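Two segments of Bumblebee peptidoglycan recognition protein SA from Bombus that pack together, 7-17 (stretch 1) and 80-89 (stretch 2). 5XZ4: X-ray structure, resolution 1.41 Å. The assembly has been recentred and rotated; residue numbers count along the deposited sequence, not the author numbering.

Stretch 1 7-17: CPQIIGRSEWT
Stretch 2 (80-89) GNVYEGRGWN

Four hydrogen bonds tie the segments together, and two of them are purely backbone. Ile11 N donates to Val82 O at 2.8 Å, and Glu84 N donates to Ile11 O, also at 2.8 Å; both are nearly straight, at 170° and 177°. Ile11 thus uses its NH and its carbonyl to reach the residues before and after Tyr83, forming a single beta bridge in which the CA atoms of Ile11 and Tyr83 lie 4.8 Å apart. The chains run parallel: Ile10 CA sits 5.2 Å from Val82 CA, and Arg13 CA 5.0 Å from Glu84 CA, so numbering rises in the same direction on both. Val82 to Glu84 form a regular strand, with phi/psi of -101/129, -110/126 and -76/125, and Ile10 and Ile11 are similarly extended at -74/138 and -85/109.

Glu84 extends the polar pattern beyond the bridge. Its CA-to-CB bond points toward stretch 1, and with chi1 and chi2 both t and chi3 at 35° its carboxylate accepts from a backbone amide, Arg13 N to Glu84 OE1 at 3.0 Å. A carboxylate suits this place because it offers an acceptor to a backbone NH at the turn into a weakly bonded helix, about 13-16. Gly12 (-61/154) is still extended; the chain turns at Arg13 (-53/-44), after which Glu15 N donates to Gly12 O at 2.9 Å and Glu15 OE1 accepts from Gly12 N at 2.9 Å. The turn brings in Trp16, chi1 p and chi2 -100°, whose indole NE1 donates to Glu84 O at 2.8 Å. The angle of 144° is more bent than in the other three bonds, but it gives a buried indole NH a partner. Beside it, Gly85 CA lies at the ring edge, 4.2 Å from Trp16 CZ2. The all-t chain of Arg13, through chi3, passes Gly85, with Arg13 CD 3.7 Å from Gly85 O.

The apolar packing is built around Tyr83 and the two isoleucines. Ile11 (m, t) lays its CD1 over one face of the Tyr83 ring, 3.8 Å from the centroid and 28° off the normal, a CH-pi contact; the same methyl is 3.6 Å from Asn81 CB. Tyr83, chi1 m and chi2 77°, turns its edge toward the face of Trp16 in an offset edge-to-face pair, with the tyrosine and five-membered-ring centroids 5.8 Å apart and the planes at 67°; Trp16 CD1 comes within 3.8 Å of Tyr83 CD2. Ile10 (m, t) spreads over other neighbours: its CG1 meets Val82 CG1 at 4.2 Å, its CG2 meets Glu84 CB at 3.9 Å, and its CD1 approaches Trp88 NE1 at 4.2 Å. Val82 (t) also meets Pro8, CG2 to CG at 4.3 Å. The side chains of Ile10, Val82 and Pro8 suit these places because they have no polar groups to satisfy and pack by van der Waals contact.

Before the bridge, a water takes over the link: it accepts from Val82 N at 2.9 Å and donates to Gln9 O at 2.8 Å. Together the segments bury 578 Å².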

# COMPACT_ATOMS: atom_id res chain seq x y z
N CYS A 7 -1.63 -7.06 15.32
CA CYS A 7 -2.37 -6.50 14.17
C CYS A 7 -3.08 -5.14 14.38
O CYS A 7 -3.81 -4.97 15.36
CB CYS A 7 -3.36 -7.53 13.59
SG CYS A 7 -2.59 -8.99 12.83
N PRO A 8 -2.85 -4.17 13.46
CA PRO A 8 -3.66 -2.94 13.44
C PRO A 8 -5.11 -3.27 13.06
O PRO A 8 -5.36 -4.33 12.48
CB PRO A 8 -3.00 -2.07 12.37
CG PRO A 8 -2.13 -2.97 11.57
CD PRO A 8 -1.78 -4.15 12.44
N GLN A 9 -6.04 -2.39 13.44
CA GLN A 9 -7.47 -2.57 13.11
C GLN A 9 -7.75 -1.97 11.73
O GLN A 9 -7.95 -0.74 11.58
CB GLN A 9 -8.38 -1.96 14.17
CG GLN A 9 -8.34 -2.69 15.50
CD GLN A 9 -9.19 -2.02 16.56
OE1 GLN A 9 -9.06 -0.82 16.80
NE2 GLN A 9 -10.05 -2.79 17.19
N ILE A 10 -7.79 -2.84 10.73
CA ILE A 10 -7.88 -2.38 9.33
C ILE A 10 -9.28 -1.84 9.01
O ILE A 10 -10.28 -2.44 9.40
CB ILE A 10 -7.48 -3.53 8.36
CG1 ILE A 10 -6.01 -3.97 8.63
CG2 ILE A 10 -7.71 -3.13 6.90
CD1 ILE A 10 -5.60 -5.31 8.04
N ILE A 11 -9.32 -0.72 8.28
CA ILE A 11 -10.57 -0.15 7.81
C ILE A 11 -10.93 -0.86 6.51
O ILE A 11 -10.25 -0.68 5.47
CB ILE A 11 -10.46 1.38 7.63
CG1 ILE A 11 -10.12 2.02 8.99
CG2 ILE A 11 -11.75 1.93 7.04
CD1 ILE A 11 -9.76 3.49 8.96
N GLY A 12 -11.97 -1.69 6.56
CA GLY A 12 -12.39 -2.50 5.44
C GLY A 12 -12.79 -1.65 4.25
O GLY A 12 -13.25 -0.51 4.44
N ARG A 13 -12.68 -2.21 3.06
CA ARG A 13 -13.01 -1.46 1.82
C ARG A 13 -14.42 -0.83 1.86
O ARG A 13 -14.59 0.37 1.51
CB ARG A 13 -12.83 -2.34 0.60
CG ARG A 13 -12.90 -1.60 -0.73
CD ARG A 13 -12.79 -2.58 -1.91
NE ARG A 13 -12.89 -1.86 -3.20
CZ ARG A 13 -14.02 -1.38 -3.71
NH1 ARG A 13 -13.98 -0.70 -4.86
NH2 ARG A 13 -15.18 -1.59 -3.08
N SER A 14 -15.41 -1.57 2.33
CA SER A 14 -16.81 -1.08 2.34
C SER A 14 -17.02 0.02 3.39
O SER A 14 -18.06 0.68 3.40
CB SER A 14 -17.79 -2.23 2.55
OG SER A 14 -17.64 -2.81 3.84
N GLU A 15 -16.05 0.22 4.28
CA GLU A 15 -16.14 1.28 5.26
C GLU A 15 -15.75 2.65 4.69
O GLU A 15 -16.05 3.69 5.29
CB GLU A 15 -15.28 0.98 6.49
CG GLU A 15 -15.53 -0.38 7.16
CD GLU A 15 -14.74 -0.56 8.44
OE1 GLU A 15 -14.04 -1.59 8.58
OE2 GLU A 15 -14.81 0.34 9.31
N TRP A 16 -15.06 2.66 3.54
CA TRP A 16 -14.66 3.93 2.91
C TRP A 16 -15.25 4.20 1.53
O TRP A 16 -15.13 5.33 1.05
CB TRP A 16 -13.13 4.15 2.94
CG TRP A 16 -12.29 3.13 2.22
CD1 TRP A 16 -11.61 2.07 2.79
CD2 TRP A 16 -11.99 3.09 0.82
NE1 TRP A 16 -10.91 1.39 1.83
CE2 TRP A 16 -11.13 1.97 0.60
CE3 TRP A 16 -12.35 3.89 -0.30
CZ2 TRP A 16 -10.66 1.62 -0.67
CZ3 TRP A 16 -11.86 3.55 -1.57
CH2 TRP A 16 -11.03 2.40 -1.75
N THR A 17 -15.88 3.21 0.91
CA THR A 17 -16.55 3.39 -0.39
C THR A 17 -17.81 2.56 -0.50
O THR A 17 -17.90 1.46 0.09
CB THR A 17 -15.61 3.12 -1.60
OG1 THR A 17 -16.29 3.43 -2.83
CG2 THR A 17 -15.19 1.66 -1.67
N GLY A 80 -2.86 7.57 10.79
CA GLY A 80 -2.26 6.39 11.40
C GLY A 80 -3.04 5.11 11.13
O GLY A 80 -2.72 4.09 11.75
N ASN A 81 -4.06 5.16 10.27
CA ASN A 81 -4.90 4.00 9.96
C ASN A 81 -4.52 3.33 8.66
O ASN A 81 -3.95 3.95 7.75
CB ASN A 81 -6.38 4.41 9.94
CG ASN A 81 -6.91 4.70 11.32
OD1 ASN A 81 -6.70 3.91 12.26
ND2 ASN A 81 -7.57 5.83 11.47
N VAL A 82 -4.84 2.03 8.60
CA VAL A 82 -4.67 1.22 7.40
C VAL A 82 -6.04 1.08 6.73
O VAL A 82 -7.02 0.69 7.37
CB VAL A 82 -4.11 -0.19 7.75
CG1 VAL A 82 -3.96 -1.05 6.50
CG2 VAL A 82 -2.77 -0.08 8.47
N TYR A 83 -6.08 1.38 5.42
CA TYR A 83 -7.29 1.28 4.61
C TYR A 83 -7.14 0.10 3.63
O TYR A 83 -6.18 0.05 2.85
CB TYR A 83 -7.52 2.61 3.84
CG TYR A 83 -7.86 3.75 4.77
CD1 TYR A 83 -6.87 4.38 5.52
CD2 TYR A 83 -9.20 4.14 4.95
CE1 TYR A 83 -7.19 5.38 6.45
CE2 TYR A 83 -9.53 5.14 5.86
CZ TYR A 83 -8.55 5.75 6.62
OH TYR A 83 -8.93 6.71 7.53
N GLU A 84 -8.10 -0.82 3.64
CA GLU A 84 -8.08 -1.96 2.71
C GLU A 84 -8.49 -1.53 1.32
O GLU A 84 -9.57 -0.97 1.16
CB GLU A 84 -9.00 -3.06 3.22
CG GLU A 84 -8.98 -4.30 2.35
CD GLU A 84 -10.12 -5.25 2.62
OE1 GLU A 84 -11.25 -4.81 2.92
OE2 GLU A 84 -9.90 -6.47 2.54
N GLY A 85 -7.63 -1.81 0.33
CA GLY A 85 -7.96 -1.61 -1.08
C GLY A 85 -8.32 -2.97 -1.66
O GLY A 85 -9.29 -3.59 -1.24
N ARG A 86 -7.42 -3.48 -2.52
CA ARG A 86 -7.58 -4.84 -3.02
C ARG A 86 -7.33 -5.92 -1.93
O ARG A 86 -7.76 -7.06 -2.11
CB ARG A 86 -6.67 -5.09 -4.22
CG ARG A 86 -7.08 -4.28 -5.43
CD ARG A 86 -6.10 -4.43 -6.59
NE ARG A 86 -6.53 -3.57 -7.72
CZ ARG A 86 -6.60 -3.95 -8.99
NH1 ARG A 86 -6.22 -5.16 -9.42
NH2 ARG A 86 -7.07 -3.06 -9.88
N GLY A 87 -6.64 -5.55 -0.84
CA GLY A 87 -6.48 -6.40 0.33
C GLY A 87 -5.36 -7.41 0.20
O GLY A 87 -4.52 -7.36 -0.68
N TRP A 88 -5.38 -8.38 1.12
CA TRP A 88 -4.30 -9.36 1.20
C TRP A 88 -4.28 -10.36 0.05
O TRP A 88 -3.24 -10.97 -0.19
CB TRP A 88 -4.44 -10.18 2.48
CG TRP A 88 -4.14 -9.49 3.75
CD1 TRP A 88 -5.01 -9.34 4.83
CD2 TRP A 88 -2.86 -8.97 4.18
NE1 TRP A 88 -4.34 -8.73 5.88
CE2 TRP A 88 -3.04 -8.48 5.51
CE3 TRP A 88 -1.59 -8.82 3.56
CZ2 TRP A 88 -1.99 -7.89 6.25
CZ3 TRP A 88 -0.55 -8.23 4.30
CH2 TRP A 88 -0.78 -7.76 5.63
N ASN A 89 -5.39 -10.55 -0.64
CA ASN A 89 -5.57 -11.77 -1.44
C ASN A 89 -5.71 -11.60 -2.95
O ASN A 89 -5.86 -12.59 -3.67
CB ASN A 89 -6.74 -12.58 -0.87
CG ASN A 89 -6.39 -13.27 0.45
OD1 ASN A 89 -5.80 -14.36 0.46
ND2 ASN A 89 -6.71 -12.62 1.55
O HOH W 1 -5.63 0.80 11.07